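Local structure of malonyl-CoA decarboxylase (4KSA) at residues A[343-357]-A[394-406]. The protein probably catalyses the decarboxylation of malonyl-CoA to acetyl-CoA and carbon dioxide. Sequence-based numbering, arbitrary orientation.
Sequences WFDDADTADRLKPIV and NFLGDRSPNGMRQ
Phe-395 lays one face of its ring on helix 347-367, where Lys-354 CA stands over the centre, 3.7 Å from the ring centroid, a CH-pi contact. With CG anti to the backbone N (chi1 -173°), the ring reaches Val-357, whose CB meets its edge at CE1; the methylenes of exposed Lys-354, long enough to cover the ring, run beside Phe-395 CB and CG. Phe-395 CZ meets Trp-343 CH2 rim to rim, neither ring over the other's face, planes 45° apart. Were Phe-395 cut back to an alanine, the gap opened between helix and indole would probably leave Val-357 and Lys-354 CA without their aromatic partner. Leu-396 CD2 touches both Trp-343 CH2 (3.6 Å) and Phe-344 CB (3.7 Å). Phe-395 and Leu-396 are central in the type II beta turn Asn-394 to Gly-397, which follows strand 389-394, outermost in the chain's mixed sheet. Selenomethionine Met-404 sets CE over the Phe-344 face, 4.1 Å from its centroid. Arg-399 turns its guanidinium 78° from the Phe-344 plane, one face against CD2, NH1 in plane at the ring edge; NH1 also makes a long salt bridge to Asp-345 OD1 (3.8 Å). Ser-400 N-caps the helix carrying Met-404, its OG accepting from Gly-403 N (3.1 Å).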
# COMPACT_ATOMS: atom_id res chain seq x y z
N TRP A 343 -42.37 -15.01 34.83
CA TRP A 343 -43.38 -13.96 34.83
C TRP A 343 -43.60 -13.36 33.44
O TRP A 343 -44.72 -13.01 33.08
CB TRP A 343 -43.02 -12.85 35.82
CG TRP A 343 -41.74 -12.14 35.50
CD1 TRP A 343 -40.51 -12.39 36.03
CD2 TRP A 343 -41.58 -11.05 34.58
NE1 TRP A 343 -39.59 -11.52 35.50
CE2 TRP A 343 -40.21 -10.69 34.61
CE3 TRP A 343 -42.45 -10.35 33.74
CZ2 TRP A 343 -39.70 -9.66 33.82
CZ3 TRP A 343 -41.94 -9.33 32.96
CH2 TRP A 343 -40.58 -8.99 33.00
N PHE A 344 -42.53 -13.27 32.66
CA PHE A 344 -42.63 -12.71 31.31
C PHE A 344 -43.55 -13.53 30.41
O PHE A 344 -44.01 -13.04 29.37
CB PHE A 344 -41.23 -12.58 30.67
CG PHE A 344 -40.43 -13.86 30.62
CD1 PHE A 344 -39.67 -14.27 31.72
CD2 PHE A 344 -40.43 -14.66 29.48
CE1 PHE A 344 -38.92 -15.45 31.67
CE2 PHE A 344 -39.69 -15.84 29.42
CZ PHE A 344 -38.93 -16.24 30.52
N ASP A 345 -43.84 -14.77 30.80
CA ASP A 345 -44.72 -15.61 30.01
C ASP A 345 -46.21 -15.37 30.32
O ASP A 345 -47.06 -16.18 29.96
CB ASP A 345 -44.36 -17.08 30.20
CG ASP A 345 -43.04 -17.45 29.55
OD1 ASP A 345 -42.67 -16.79 28.56
OD2 ASP A 345 -42.38 -18.41 30.02
N ASP A 346 -46.51 -14.26 30.99
CA ASP A 346 -47.89 -13.92 31.32
C ASP A 346 -48.17 -12.47 30.95
O ASP A 346 -48.01 -11.57 31.77
CB ASP A 346 -48.16 -14.11 32.81
CG ASP A 346 -49.58 -13.71 33.20
OD1 ASP A 346 -50.54 -14.41 32.79
OD2 ASP A 346 -49.75 -12.69 33.90
N ALA A 347 -48.60 -12.25 29.71
CA ALA A 347 -48.92 -10.92 29.21
C ALA A 347 -49.43 -10.00 30.31
O ALA A 347 -49.05 -8.83 30.38
CB ALA A 347 -49.95 -11.01 28.10
N ASP A 348 -50.29 -10.53 31.16
CA ASP A 348 -50.86 -9.74 32.25
C ASP A 348 -49.83 -9.30 33.27
O ASP A 348 -49.80 -8.13 33.65
CB ASP A 348 -51.97 -10.54 32.93
CG ASP A 348 -53.19 -10.70 32.04
OD1 ASP A 348 -53.84 -9.68 31.72
OD2 ASP A 348 -53.51 -11.86 31.67
N THR A 349 -48.98 -10.23 33.71
CA THR A 349 -47.94 -9.90 34.69
C THR A 349 -46.95 -8.90 34.10
O THR A 349 -46.44 -8.03 34.80
CB THR A 349 -47.15 -11.16 35.13
OG1 THR A 349 -48.05 -12.15 35.63
CG2 THR A 349 -46.14 -10.80 36.21
N ALA A 350 -46.70 -9.05 32.81
CA ALA A 350 -45.78 -8.19 32.08
C ALA A 350 -46.25 -6.74 32.06
O ALA A 350 -45.59 -5.86 32.61
CB ALA A 350 -45.61 -8.70 30.66
N ASP A 351 -47.39 -6.51 31.43
CA ASP A 351 -47.94 -5.17 31.32
C ASP A 351 -48.13 -4.50 32.66
O ASP A 351 -48.17 -3.28 32.75
CB ASP A 351 -49.28 -5.20 30.58
CG ASP A 351 -49.12 -5.54 29.12
OD1 ASP A 351 -48.65 -6.66 28.81
OD2 ASP A 351 -49.46 -4.67 28.28
N ARG A 352 -48.24 -5.31 33.70
CA ARG A 352 -48.42 -4.78 35.04
C ARG A 352 -47.08 -4.23 35.53
O ARG A 352 -47.02 -3.17 36.16
CB ARG A 352 -48.88 -5.90 35.97
CG ARG A 352 -49.81 -5.45 37.07
CD ARG A 352 -51.27 -5.61 36.66
NE ARG A 352 -51.60 -6.98 36.26
CZ ARG A 352 -51.25 -8.08 36.94
NH1 ARG A 352 -50.53 -7.99 38.05
NH2 ARG A 352 -51.63 -9.28 36.50
N LEU A 353 -46.01 -4.96 35.22
CA LEU A 353 -44.64 -4.61 35.60
C LEU A 353 -44.04 -3.47 34.79
O LEU A 353 -43.44 -2.55 35.35
CB LEU A 353 -43.73 -5.83 35.46
CG LEU A 353 -43.63 -6.80 36.62
CD1 LEU A 353 -42.91 -8.04 36.17
CD2 LEU A 353 -42.90 -6.12 37.78
N LYS A 354 -44.21 -3.55 33.46
CA LYS A 354 -43.66 -2.56 32.53
C LYS A 354 -43.66 -1.10 33.02
O LYS A 354 -42.65 -0.41 32.91
CB LYS A 354 -44.37 -2.64 31.18
CG LYS A 354 -43.92 -1.58 30.20
CD LYS A 354 -44.68 -1.59 28.88
CE LYS A 354 -44.01 -2.47 27.85
NZ LYS A 354 -44.56 -2.21 26.48
N PRO A 355 -44.79 -0.62 33.56
CA PRO A 355 -44.78 0.77 34.03
C PRO A 355 -43.87 1.02 35.23
O PRO A 355 -43.12 1.99 35.25
CB PRO A 355 -46.24 1.03 34.36
CG PRO A 355 -46.71 -0.32 34.82
CD PRO A 355 -46.11 -1.23 33.77
N ILE A 356 -43.93 0.15 36.23
CA ILE A 356 -43.09 0.35 37.39
C ILE A 356 -41.60 0.17 37.06
O ILE A 356 -40.77 0.99 37.47
CB ILE A 356 -43.49 -0.60 38.59
CG1 ILE A 356 -42.52 -0.41 39.77
CG2 ILE A 356 -43.47 -2.06 38.14
CD1 ILE A 356 -42.28 1.05 40.19
N VAL A 357 -41.25 -0.87 36.32
CA VAL A 357 -39.85 -1.10 35.97
C VAL A 357 -39.27 0.04 35.13
O VAL A 357 -38.30 0.67 35.53
CB VAL A 357 -39.66 -2.44 35.24
CG1 VAL A 357 -38.31 -2.49 34.59
CG2 VAL A 357 -39.78 -3.56 36.23
N ASN A 394 -36.41 -0.46 26.34
CA ASN A 394 -37.15 -1.58 25.77
C ASN A 394 -37.49 -2.67 26.75
O ASN A 394 -36.75 -3.64 26.89
CB ASN A 394 -36.35 -2.19 24.61
CG ASN A 394 -36.08 -1.20 23.51
OD1 ASN A 394 -37.00 -0.66 22.91
ND2 ASN A 394 -34.80 -0.95 23.25
N PHE A 395 -38.64 -2.53 27.42
CA PHE A 395 -39.08 -3.54 28.38
C PHE A 395 -39.12 -4.90 27.67
O PHE A 395 -39.61 -5.00 26.55
CB PHE A 395 -40.47 -3.19 28.92
CG PHE A 395 -40.92 -4.08 30.05
CD1 PHE A 395 -40.40 -3.92 31.33
CD2 PHE A 395 -41.81 -5.13 29.81
CE1 PHE A 395 -40.76 -4.79 32.36
CE2 PHE A 395 -42.17 -6.00 30.85
CZ PHE A 395 -41.64 -5.83 32.12
N LEU A 396 -38.60 -5.92 28.34
CA LEU A 396 -38.58 -7.28 27.79
C LEU A 396 -37.99 -7.40 26.38
O LEU A 396 -38.52 -8.10 25.53
CB LEU A 396 -40.00 -7.86 27.80
CG LEU A 396 -40.46 -8.34 29.18
CD1 LEU A 396 -41.90 -8.86 29.13
CD2 LEU A 396 -39.52 -9.43 29.63
N GLY A 397 -36.88 -6.71 26.15
CA GLY A 397 -36.23 -6.79 24.86
C GLY A 397 -35.45 -8.09 24.73
O GLY A 397 -35.33 -8.65 23.64
N ASP A 398 -34.92 -8.57 25.85
CA ASP A 398 -34.15 -9.81 25.84
C ASP A 398 -34.59 -10.76 26.96
O ASP A 398 -34.26 -10.56 28.12
CB ASP A 398 -32.66 -9.48 25.98
CG ASP A 398 -31.80 -10.72 26.06
OD1 ASP A 398 -32.07 -11.68 25.30
OD2 ASP A 398 -30.84 -10.73 26.86
N ARG A 399 -35.34 -11.79 26.60
CA ARG A 399 -35.78 -12.72 27.62
C ARG A 399 -34.89 -13.94 27.72
O ARG A 399 -35.26 -14.95 28.32
CB ARG A 399 -37.24 -13.14 27.39
CG ARG A 399 -37.59 -13.64 26.01
CD ARG A 399 -39.10 -13.80 25.91
NE ARG A 399 -39.77 -12.56 26.30
CZ ARG A 399 -41.05 -12.47 26.67
NH1 ARG A 399 -41.81 -13.56 26.71
NH2 ARG A 399 -41.56 -11.29 27.01
N SER A 400 -33.71 -13.83 27.14
CA SER A 400 -32.74 -14.91 27.20
C SER A 400 -32.45 -15.06 28.67
O SER A 400 -32.41 -14.06 29.40
CB SER A 400 -31.46 -14.53 26.45
OG SER A 400 -30.84 -13.42 27.08
N PRO A 401 -32.26 -16.29 29.15
CA PRO A 401 -31.97 -16.43 30.58
C PRO A 401 -30.90 -15.44 31.08
O PRO A 401 -30.94 -15.00 32.23
CB PRO A 401 -31.55 -17.89 30.71
CG PRO A 401 -31.22 -18.31 29.28
CD PRO A 401 -32.25 -17.59 28.48
N ASN A 402 -29.97 -15.07 30.20
CA ASN A 402 -28.91 -14.14 30.57
C ASN A 402 -29.45 -12.74 30.85
O ASN A 402 -29.32 -12.23 31.96
CB ASN A 402 -27.85 -14.04 29.48
CG ASN A 402 -26.92 -12.83 29.66
OD1 ASN A 402 -26.25 -12.70 30.69
ND2 ASN A 402 -26.89 -11.95 28.66
N GLY A 403 -30.02 -12.13 29.82
CA GLY A 403 -30.56 -10.79 29.96
C GLY A 403 -31.47 -10.65 31.16
O GLY A 403 -31.58 -9.58 31.76
N MSE A 404 -32.13 -11.75 31.52
CA MSE A 404 -33.05 -11.76 32.65
C MSE A 404 -32.33 -11.54 33.98
O MSE A 404 -32.83 -10.82 34.85
CB MSE A 404 -33.82 -13.08 32.65
CG MSE A 404 -35.21 -13.01 33.28
SE MSE A 404 -36.33 -11.54 32.63
CE MSE A 404 -36.76 -12.19 30.86
N ARG A 405 -31.15 -12.14 34.15
CA ARG A 405 -30.40 -11.99 35.39
C ARG A 405 -29.65 -10.68 35.41
O ARG A 405 -29.32 -10.13 36.46
CB ARG A 405 -29.41 -13.15 35.56
CG ARG A 405 -28.10 -12.99 34.79
CD ARG A 405 -27.21 -14.22 34.96
NE ARG A 405 -27.78 -15.41 34.33
CZ ARG A 405 -27.40 -15.90 33.15
NH1 ARG A 405 -26.43 -15.31 32.46
NH2 ARG A 405 -27.99 -16.99 32.67
N GLN A 406 -29.40 -10.16 34.21
CA GLN A 406 -28.68 -8.92 34.04
C GLN A 406 -29.52 -7.67 34.29
O GLN A 406 -29.10 -6.76 35.01
CB GLN A 406 -28.12 -8.91 32.62
CG GLN A 406 -26.93 -8.04 32.41
CD GLN A 406 -26.05 -8.57 31.29
OE1 GLN A 406 -26.49 -8.74 30.15
NE2 GLN A 406 -24.78 -8.84 31.62